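Local coordinates for B-type flagellar hook-associated protein 2 (Pseudomonas aeruginosa, PDB 5FHY), which caps the tip of the growing flagellar filament, where it promotes flagellin polymerization and stops subunits leaking out unassembled, at residues I54-P57 against A58-K61; T87-G90 against M91-A94. All coordinates share one frame; numbering follows the deposited sequence.

Interactions 1 and 2 are two local contacts that follow in series along the chain, a fragment of the filament cap protein FliD, and lie close in space, their centres 12 Å apart: residues 54-61 hold a turn in the loop between strands 48-50 and 65-71, and residues 87-94 open helix 88-98. They touch directly. K61 CE packs at 3.7 Å from T87 CG2, so the arm leaving the turn lies against the N-cap residue of the helix, and I54 CG1 meets L88 CD1 at 4.0 Å, with F62 touching both I54 and L88. Interaction 2 falls in the flagellin hook IN motif. A bound sodium ion lies about 12 Å from the side chain of I54.

Interaction 1. Residues I54-P57 against A58-K61; sequences IADP and ANAK
D56, P57 and A58 carry a type I beta turn that runs from D56 to N59 and reverses the chain in the loop between strands 48-50 and 65-71. The turn is closed by N59 N, which donates to D56 O over 3.3 Å; the bond is weak by length, though fairly straight at 162°. P57 and A58 occupy the two middle positions. The proline ring, its CB 3.3 Å from A58 N, limits backbone rotation at the first of them. D56 itself has a left-handed backbone conformation that swings the chain into the turn. Its CG stands anti to the backbone N (chi1 -169°), which brings the carboxylate across to the side chain of N59, where D56 OD2 comes within 3.6 Å of N59 CB. Carboxylate and amide planes are almost perpendicular, 88° apart. Just past the turn, A60 points its methyl back at the incoming arm: A60 CB lies 3.4 Å from D56 O, the same oxygen that N59 N holds. Backbone bonds of K61 with N142 and T143 tie the outgoing arm to a neighbouring loop, and I54 is bonded through its backbone to S115 of strand 114-121. The two arms meet on the buried side, where the I54 branch methyl CG2 touches A60 CB at 3.8 Å.

Interaction 2. Residues T87-G90 against M91-A94; sequences TLAG and MRDA
T87 O receives the amide of M91 at 2.9 Å from M91 N, and so starts the backbone bonding of helix 88-98. The next three residues repeat the pattern: R92 N binds L88 O, D93 N binds A89 O, and A94 N reaches G90 O over a longer 3.3 Å. T87 also caps the helix with its side chain, since OG1 accepts from G90 N at 3.1 Å; at 129° this bond is bent and weak. The M91 side chain turns back along the first turn, with CG beside its backbone N (chi1 -55°) and 3.1 Å from T87 O. Its further bends at chi2 and chi3 lead the thioether away to I79 and V81 of strand 74-81 and L117 of strand 114-121, while L88 packs on I108 and S115. On a more open side, R92 passes alongside A89, its NH2 3.2 Å from A89 CB, and A89 O lies over one face of the guanidinium, offset toward the rim. D93 OD1 is 3.1 Å from R92 NH1 but well out of the guanidinium plane, so this salt bridge is one of charge alone. R92 has a second acidic partner: its NE forms a salt bridge with D194 of a second subunit, joining the helix to its neighbour in the assembly. Together these contacts form the N-capped first turns of an amphipathic alpha-helix that packs on beta strands within the flagellin hook IN motif.

Interaction 1. Residues I54-P57 against A58-K61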
loop_
_atom_site.group_PDB
_atom_site.type_symbol
_atom_site.label_atom_id
_atom_site.label_comp_id
_atom_site.label_asym_id
_atom_site.label_seq_id
_atom_site.Cartn_x
_atom_site.Cartn_y
_atom_site.Cartn_z
ATOM N N ILE B 54 -27.592 61.959 -0.258
ATOM C CA ILE B 54 -28.178 62.809 0.762
ATOM C C ILE B 54 -27.111 63.256 1.752
ATOM O O ILE B 54 -26.485 62.432 2.418
ATOM C CB ILE B 54 -29.322 62.084 1.495
ATOM C CG1 ILE B 54 -30.297 61.483 0.479
ATOM C CG2 ILE B 54 -30.040 63.033 2.427
ATOM C CD1 ILE B 54 -30.909 62.506 -0.441
ATOM N N ALA B 55 -26.898 64.567 1.832
ATOM C CA ALA B 55 -25.920 65.127 2.756
ATOM C C ALA B 55 -26.393 64.962 4.192
ATOM O O ALA B 55 -27.572 65.152 4.492
ATOM C CB ALA B 55 -25.667 66.593 2.440
ATOM N N ASP B 56 -25.455 64.609 5.068
ATOM C CA ASP B 56 -25.739 64.322 6.475
ATOM C C ASP B 56 -26.889 63.324 6.600
ATOM O O ASP B 56 -27.958 63.666 7.109
ATOM C CB ASP B 56 -26.055 65.612 7.241
ATOM C CG ASP B 56 -26.089 65.407 8.748
ATOM O OD1 ASP B 56 -25.474 64.433 9.228
ATOM O OD2 ASP B 56 -26.723 66.225 9.450
ATOM N N PRO B 57 -26.680 62.088 6.124
ATOM C CA PRO B 57 -27.739 61.075 6.121
ATOM C C PRO B 57 -28.110 60.615 7.529
ATOM O O PRO B 57 -29.145 59.978 7.718
ATOM C CB PRO B 57 -27.128 59.933 5.312
ATOM C CG PRO B 57 -25.670 60.068 5.544
ATOM C CD PRO B 57 -25.409 61.543 5.605
ATOM N N ALA B 58 -27.262 60.933 8.503
ATOM C CA ALA B 58 -27.448 60.448 9.866
ATOM C C ALA B 58 -28.521 61.241 10.602
ATOM O O ALA B 58 -29.035 60.801 11.630
ATOM C CB ALA B 58 -26.135 60.505 10.631
ATOM N N ASN B 59 -28.852 62.414 10.076
ATOM C CA ASN B 59 -29.882 63.251 10.675
ATOM C C ASN B 59 -30.930 63.660 9.654
ATOM O O ASN B 59 -31.774 64.514 9.927
ATOM C CB ASN B 59 -29.265 64.500 11.307
ATOM C CG ASN B 59 -28.407 64.183 12.516
ATOM O OD1 ASN B 59 -28.713 63.278 13.292
ATOM N ND2 ASN B 59 -27.328 64.938 12.687
ATOM N N ALA B 60 -30.880 63.047 8.477
ATOM C CA ALA B 60 -31.779 63.435 7.401
ATOM C C ALA B 60 -33.110 62.699 7.471
ATOM O O ALA B 60 -33.160 61.479 7.617
ATOM C CB ALA B 60 -31.116 63.199 6.046
ATOM N N LYS B 61 -34.189 63.463 7.362
ATOM C CA LYS B 61 -35.536 62.912 7.354
ATOM C C LYS B 61 -36.298 63.518 6.188
ATOM O O LYS B 61 -36.260 64.728 5.975
ATOM C CB LYS B 61 -36.262 63.173 8.678
ATOM C CG LYS B 61 -35.494 62.745 9.916
ATOM C CD LYS B 61 -36.437 62.191 10.972
ATOM C CE LYS B 61 -37.141 60.940 10.460
ATOM N NZ LYS B 61 -38.127 60.379 11.428
#

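Interaction 2. Residues T87-G90 against M91-A94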
loop_
_atom_site.group_PDB
_atom_site.type_symbol
_atom_site.label_atom_id
_atom_site.label_comp_id
_atom_site.label_asym_id
_atom_site.label_seq_id
_atom_site.Cartn_x
_atom_site.Cartn_y
_atom_site.Cartn_z
ATOM N N THR B 87 -36.870 57.942 6.339
ATOM C CA THR B 87 -35.416 57.927 6.347
ATOM C C THR B 87 -34.924 57.101 5.165
ATOM O O THR B 87 -35.716 56.434 4.502
ATOM C CB THR B 87 -34.859 57.343 7.654
ATOM O OG1 THR B 87 -35.430 56.049 7.876
ATOM C CG2 THR B 87 -35.195 58.243 8.829
ATOM N N LEU B 88 -33.620 57.148 4.904
ATOM C CA LEU B 88 -33.027 56.382 3.809
ATOM C C LEU B 88 -33.248 54.887 4.020
ATOM O O LEU B 88 -33.663 54.173 3.107
ATOM C CB LEU B 88 -31.529 56.675 3.677
ATOM C CG LEU B 88 -31.113 57.890 2.842
ATOM C CD1 LEU B 88 -31.413 59.188 3.584
ATOM C CD2 LEU B 88 -29.649 57.813 2.470
ATOM N N ALA B 89 -32.956 54.423 5.230
ATOM C CA ALA B 89 -33.141 53.023 5.598
ATOM C C ALA B 89 -34.621 52.664 5.605
ATOM O O ALA B 89 -34.996 51.504 5.420
ATOM C CB ALA B 89 -32.522 52.747 6.957
ATOM N N GLY B 90 -35.453 53.676 5.830
ATOM C CA GLY B 90 -36.894 53.514 5.833
ATOM C C GLY B 90 -37.399 53.291 4.420
ATOM O O GLY B 90 -38.307 52.493 4.189
ATOM N N MET B 91 -36.811 54.007 3.466
ATOM C CA MET B 91 -37.166 53.824 2.066
ATOM C C MET B 91 -36.617 52.500 1.547
ATOM O O MET B 91 -37.262 51.830 0.746
ATOM C CB MET B 91 -36.656 54.987 1.210
ATOM C CG MET B 91 -37.107 56.369 1.680
ATOM S SD MET B 91 -38.829 56.427 2.214
ATOM C CE MET B 91 -39.669 55.991 0.705
ATOM N N ARG B 92 -35.416 52.140 1.992
ATOM C CA ARG B 92 -34.805 50.860 1.637
ATOM C C ARG B 92 -35.705 49.680 2.004
ATOM O O ARG B 92 -35.940 48.791 1.186
ATOM C CB ARG B 92 -33.446 50.701 2.326
ATOM C CG ARG B 92 -33.017 49.252 2.509
ATOM C CD ARG B 92 -31.625 49.132 3.111
ATOM N NE ARG B 92 -31.532 49.713 4.448
ATOM C CZ ARG B 92 -31.762 49.039 5.570
ATOM N NH1 ARG B 92 -32.126 47.767 5.519
ATOM N NH2 ARG B 92 -31.649 49.643 6.741
ATOM N N ASP B 93 -36.216 49.686 3.234
ATOM C CA ASP B 93 -37.063 48.601 3.716
ATOM C C ASP B 93 -38.368 48.528 2.933
ATOM O O ASP B 93 -38.867 47.442 2.646
ATOM C CB ASP B 93 -37.366 48.769 5.208
ATOM C CG ASP B 93 -36.132 48.623 6.075
ATOM O OD1 ASP B 93 -35.179 47.940 5.646
ATOM O OD2 ASP B 93 -36.119 49.184 7.190
ATOM N N ALA B 94 -38.918 49.691 2.593
ATOM C CA ALA B 94 -40.194 49.753 1.890
ATOM C C ALA B 94 -40.047 49.186 0.490
ATOM O O ALA B 94 -40.779 48.282 0.093
ATOM C CB ALA B 94 -40.708 51.180 1.832
#